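PDB 3QMW: thioesterase from Streptomyces coelicolor, which probably hydrolyses thioesters as an alpha/beta-hydrolase-fold thioesterase of the prodiginine biosynthetic pathway. Local coordinates for residues L33-Y38 against R47-R52. Numbering follows the deposited sequence.
Sequences LVCFPY and RGWQER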
ATOM      1  N   LEU D  33       4.863  -7.451 -12.436  1.00 49.67           N
ATOM      2  CA  LEU D  33       5.539  -7.942 -11.232  1.00 48.40           C
ATOM      3  C   LEU D  33       5.495  -9.464 -11.169  1.00 47.45           C
ATOM      4  O   LEU D  33       4.428 -10.062 -10.973  1.00 47.13           O
ATOM      5  CB  LEU D  33       4.932  -7.349  -9.963  1.00 48.29           C
ATOM      6  CG  LEU D  33       5.654  -7.710  -8.664  1.00 47.51           C
ATOM      7  CD1 LEU D  33       7.016  -7.056  -8.605  1.00 46.31           C
ATOM      8  CD2 LEU D  33       4.811  -7.300  -7.470  1.00 47.92           C
ATOM      9  N   VAL D  34       6.680 -10.064 -11.318  1.00 46.11           N
ATOM     10  CA  VAL D  34       6.851 -11.502 -11.427  1.00 44.87           C
ATOM     11  C   VAL D  34       7.144 -12.072 -10.041  1.00 44.12           C
ATOM     12  O   VAL D  34       8.204 -11.830  -9.458  1.00 43.29           O
ATOM     13  CB  VAL D  34       7.993 -11.826 -12.422  1.00 44.93           C
ATOM     14  CG1 VAL D  34       8.203 -13.317 -12.554  1.00 44.27           C
ATOM     15  CG2 VAL D  34       7.689 -11.201 -13.791  1.00 45.04           C
ATOM     16  N   CYS D  35       6.191 -12.849  -9.534  1.00 43.29           N
ATOM     17  CA  CYS D  35       6.169 -13.235  -8.137  1.00 42.62           C
ATOM     18  C   CYS D  35       6.450 -14.723  -7.932  1.00 42.14           C
ATOM     19  O   CYS D  35       5.804 -15.567  -8.542  1.00 41.74           O
ATOM     20  CB  CYS D  35       4.802 -12.885  -7.555  1.00 42.97           C
ATOM     21  SG  CYS D  35       4.244 -11.170  -7.828  1.00 42.44           S
ATOM     22  N   PHE D  36       7.399 -15.030  -7.046  1.00 41.83           N
ATOM     23  CA  PHE D  36       7.825 -16.398  -6.776  1.00 41.45           C
ATOM     24  C   PHE D  36       7.422 -16.853  -5.387  1.00 41.34           C
ATOM     25  O   PHE D  36       7.706 -16.158  -4.406  1.00 41.31           O
ATOM     26  CB  PHE D  36       9.330 -16.507  -6.927  1.00 41.64           C
ATOM     27  CG  PHE D  36       9.792 -16.308  -8.329  1.00 41.99           C
ATOM     28  CD1 PHE D  36      10.531 -15.189  -8.679  1.00 41.76           C
ATOM     29  CD2 PHE D  36       9.450 -17.232  -9.316  1.00 42.73           C
ATOM     30  CE1 PHE D  36      10.943 -14.995  -9.989  1.00 42.85           C
ATOM     31  CE2 PHE D  36       9.865 -17.054 -10.637  1.00 43.49           C
ATOM     32  CZ  PHE D  36      10.613 -15.933 -10.978  1.00 42.96           C
ATOM     33  N   PRO D  37       6.762 -18.027  -5.290  1.00 41.20           N
ATOM     34  CA  PRO D  37       6.276 -18.487  -3.998  1.00 40.98           C
ATOM     35  C   PRO D  37       7.339 -19.113  -3.126  1.00 40.77           C
ATOM     36  O   PRO D  37       8.489 -19.253  -3.527  1.00 40.59           O
ATOM     37  CB  PRO D  37       5.223 -19.546  -4.367  1.00 41.13           C
ATOM     38  CG  PRO D  37       4.972 -19.379  -5.821  1.00 41.50           C
ATOM     39  CD  PRO D  37       6.262 -18.893  -6.373  1.00 41.42           C
ATOM     40  N   TYR D  38       6.933 -19.477  -1.924  1.00 40.98           N
ATOM     41  CA  TYR D  38       7.837 -20.104  -0.985  1.00 41.21           C
ATOM     42  C   TYR D  38       7.888 -21.587  -1.293  1.00 41.56           C
ATOM     43  O   TYR D  38       7.125 -22.089  -2.141  1.00 41.65           O
ATOM     44  CB  TYR D  38       7.412 -19.848   0.471  1.00 41.17           C
ATOM     45  CG  TYR D  38       5.931 -19.980   0.737  1.00 41.34           C
ATOM     46  CD1 TYR D  38       5.123 -18.849   0.860  1.00 42.39           C
ATOM     47  CD2 TYR D  38       5.336 -21.223   0.873  1.00 40.58           C
ATOM     48  CE1 TYR D  38       3.749 -18.961   1.107  1.00 41.88           C
ATOM     49  CE2 TYR D  38       3.975 -21.344   1.112  1.00 41.25           C
ATOM     50  CZ  TYR D  38       3.185 -20.207   1.226  1.00 41.46           C
ATOM     51  OH  TYR D  38       1.834 -20.320   1.453  1.00 41.45           O
ATOM     52  N   ARG D  47      -2.820 -14.353  -3.934  1.00 44.60           N
ATOM     53  CA  ARG D  47      -4.233 -14.059  -4.139  1.00 44.67           C
ATOM     54  C   ARG D  47      -4.516 -12.711  -3.485  1.00 44.16           C
ATOM     55  O   ARG D  47      -4.133 -12.472  -2.342  1.00 44.42           O
ATOM     56  CB  ARG D  47      -5.104 -15.148  -3.511  1.00 44.88           C
ATOM     57  CG  ARG D  47      -6.507 -15.278  -4.086  1.00 46.91           C
ATOM     58  CD  ARG D  47      -7.293 -16.426  -3.419  1.00 49.87           C
ATOM     59  NE  ARG D  47      -7.761 -16.119  -2.055  1.00 52.66           N
ATOM     60  CZ  ARG D  47      -7.080 -16.332  -0.917  1.00 54.39           C
ATOM     61  NH1 ARG D  47      -5.851 -16.857  -0.917  1.00 54.92           N
ATOM     62  NH2 ARG D  47      -7.639 -16.014   0.249  1.00 54.41           N
ATOM     63  N   GLY D  48      -5.163 -11.825  -4.228  1.00 43.70           N
ATOM     64  CA  GLY D  48      -5.550 -10.533  -3.707  1.00 43.13           C
ATOM     65  C   GLY D  48      -4.565  -9.429  -4.024  1.00 42.63           C
ATOM     66  O   GLY D  48      -4.905  -8.261  -3.897  1.00 43.11           O
ATOM     67  N   TRP D  49      -3.350  -9.784  -4.430  1.00 41.85           N
ATOM     68  CA  TRP D  49      -2.306  -8.799  -4.669  1.00 41.10           C
ATOM     69  C   TRP D  49      -2.656  -7.808  -5.766  1.00 42.15           C
ATOM     70  O   TRP D  49      -2.360  -6.628  -5.627  1.00 42.07           O
ATOM     71  CB  TRP D  49      -0.984  -9.478  -5.020  1.00 40.61           C
ATOM     72  CG  TRP D  49      -0.239  -9.970  -3.842  1.00 36.75           C
ATOM     73  CD1 TRP D  49      -0.756 -10.573  -2.742  1.00 34.15           C
ATOM     74  CD2 TRP D  49       1.174  -9.940  -3.659  1.00 33.48           C
ATOM     75  NE1 TRP D  49       0.240 -10.899  -1.866  1.00 32.77           N
ATOM     76  CE2 TRP D  49       1.441 -10.522  -2.403  1.00 32.55           C
ATOM     77  CE3 TRP D  49       2.243  -9.464  -4.428  1.00 32.53           C
ATOM     78  CZ2 TRP D  49       2.739 -10.641  -1.887  1.00 31.82           C
ATOM     79  CZ3 TRP D  49       3.533  -9.581  -3.918  1.00 31.50           C
ATOM     80  CH2 TRP D  49       3.769 -10.165  -2.660  1.00 31.56           C
ATOM     81  N   GLN D  50      -3.273  -8.277  -6.854  1.00 43.23           N
ATOM     82  CA  GLN D  50      -3.583  -7.396  -7.987  1.00 43.90           C
ATOM     83  C   GLN D  50      -4.434  -6.219  -7.538  1.00 44.96           C
ATOM     84  O   GLN D  50      -4.171  -5.072  -7.903  1.00 45.12           O
ATOM     85  CB  GLN D  50      -4.317  -8.144  -9.098  1.00 43.65           C
ATOM     86  CG  GLN D  50      -4.597  -7.281 -10.339  1.00 43.50           C
ATOM     87  CD  GLN D  50      -3.322  -6.778 -10.999  1.00 43.01           C
ATOM     88  OE1 GLN D  50      -2.346  -7.510 -11.101  1.00 44.01           O
ATOM     89  NE2 GLN D  50      -3.327  -5.529 -11.445  1.00 42.25           N
ATOM     90  N   GLU D  51      -5.454  -6.528  -6.744  1.00 46.14           N
ATOM     91  CA  GLU D  51      -6.403  -5.543  -6.250  1.00 46.92           C
ATOM     92  C   GLU D  51      -5.711  -4.483  -5.399  1.00 47.45           C
ATOM     93  O   GLU D  51      -6.087  -3.310  -5.451  1.00 47.80           O
ATOM     94  CB  GLU D  51      -7.485  -6.230  -5.406  1.00 47.18           C
ATOM     95  CG  GLU D  51      -8.518  -7.046  -6.195  1.00 48.66           C
ATOM     96  CD  GLU D  51      -8.024  -8.430  -6.657  1.00 50.79           C
ATOM     97  OE1 GLU D  51      -7.093  -9.004  -6.034  1.00 51.32           O
ATOM     98  OE2 GLU D  51      -8.583  -8.945  -7.659  1.00 52.27           O
ATOM     99  N   ARG D  52      -4.707  -4.899  -4.629  1.00 47.77           N
ATOM    100  CA  ARG D  52      -4.029  -4.013  -3.676  1.00 48.31           C
ATOM    101  C   ARG D  52      -2.963  -3.121  -4.283  1.00 48.78           C
ATOM    102  O   ARG D  52      -2.409  -2.269  -3.577  1.00 48.61           O
ATOM    103  CB  ARG D  52      -3.353  -4.821  -2.574  1.00 48.19           C
ATOM    104  CG  ARG D  52      -4.281  -5.681  -1.775  1.00 48.55           C
ATOM    105  CD  ARG D  52      -5.348  -4.868  -1.048  1.00 48.98           C
ATOM    106  NE  ARG D  52      -5.843  -5.630   0.096  1.00 48.70           N
ATOM    107  CZ  ARG D  52      -5.245  -5.684   1.282  1.00 47.02           C
ATOM    108  NH1 ARG D  52      -5.773  -6.428   2.244  1.00 47.49           N
ATOM    109  NH2 ARG D  52      -4.137  -4.992   1.517  1.00 45.29           N
TER
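Trp49 reaches from the short, weakly bonded helix 49-53 to strand 31-36 and meets two side chains there, Leu33 and Cys35. It touches both with the same corner of the indole, the CZ3 atom of the six-membered ring. Leu33 comes to the edge of that ring, close to its plane, with CD2 at 4.4 Å from Trp49 CZ3. Cys35 approaches obliquely. Its SG is 4.3 Å from Trp49 CZ3. The same SG lies 5.1 Å from the centre of the six-membered ring of Trp49. The line between them is 52° off the ring normal. This is a sulfur-aromatic contact. The torsions bring these groups together: CG of Leu33 is anti to the backbone N (chi1 -175°), while SG of Cys35 stands anti to the carbonyl C (chi1 -52°). All three CA-CB bonds point across the gap. The backbones stay well apart, with the CA atoms of Cys35 and Trp49 10.2 Å from each other, and no hydrogen bond joins the two segments. The two segments bury 77 Å² between them.

Strand 31-36 and helix 49-53 belong to a beta-alpha-beta unit that ends in strand 57-61. All three lie in the alpha/beta-hydrolase fold. In the six-stranded parallel sheet, strand 31-36 runs between strands 57-61 and 99-104. Trp49 lies between this sheet and helix 246-258, packing on Leu251, Leu252 and Leu255, while its ring meets Phe46 edge-to-face and also meets Phe102. Next to it, Gln50 hydrogen-bonds Val59 N through OE1 and Val57 O through NE2.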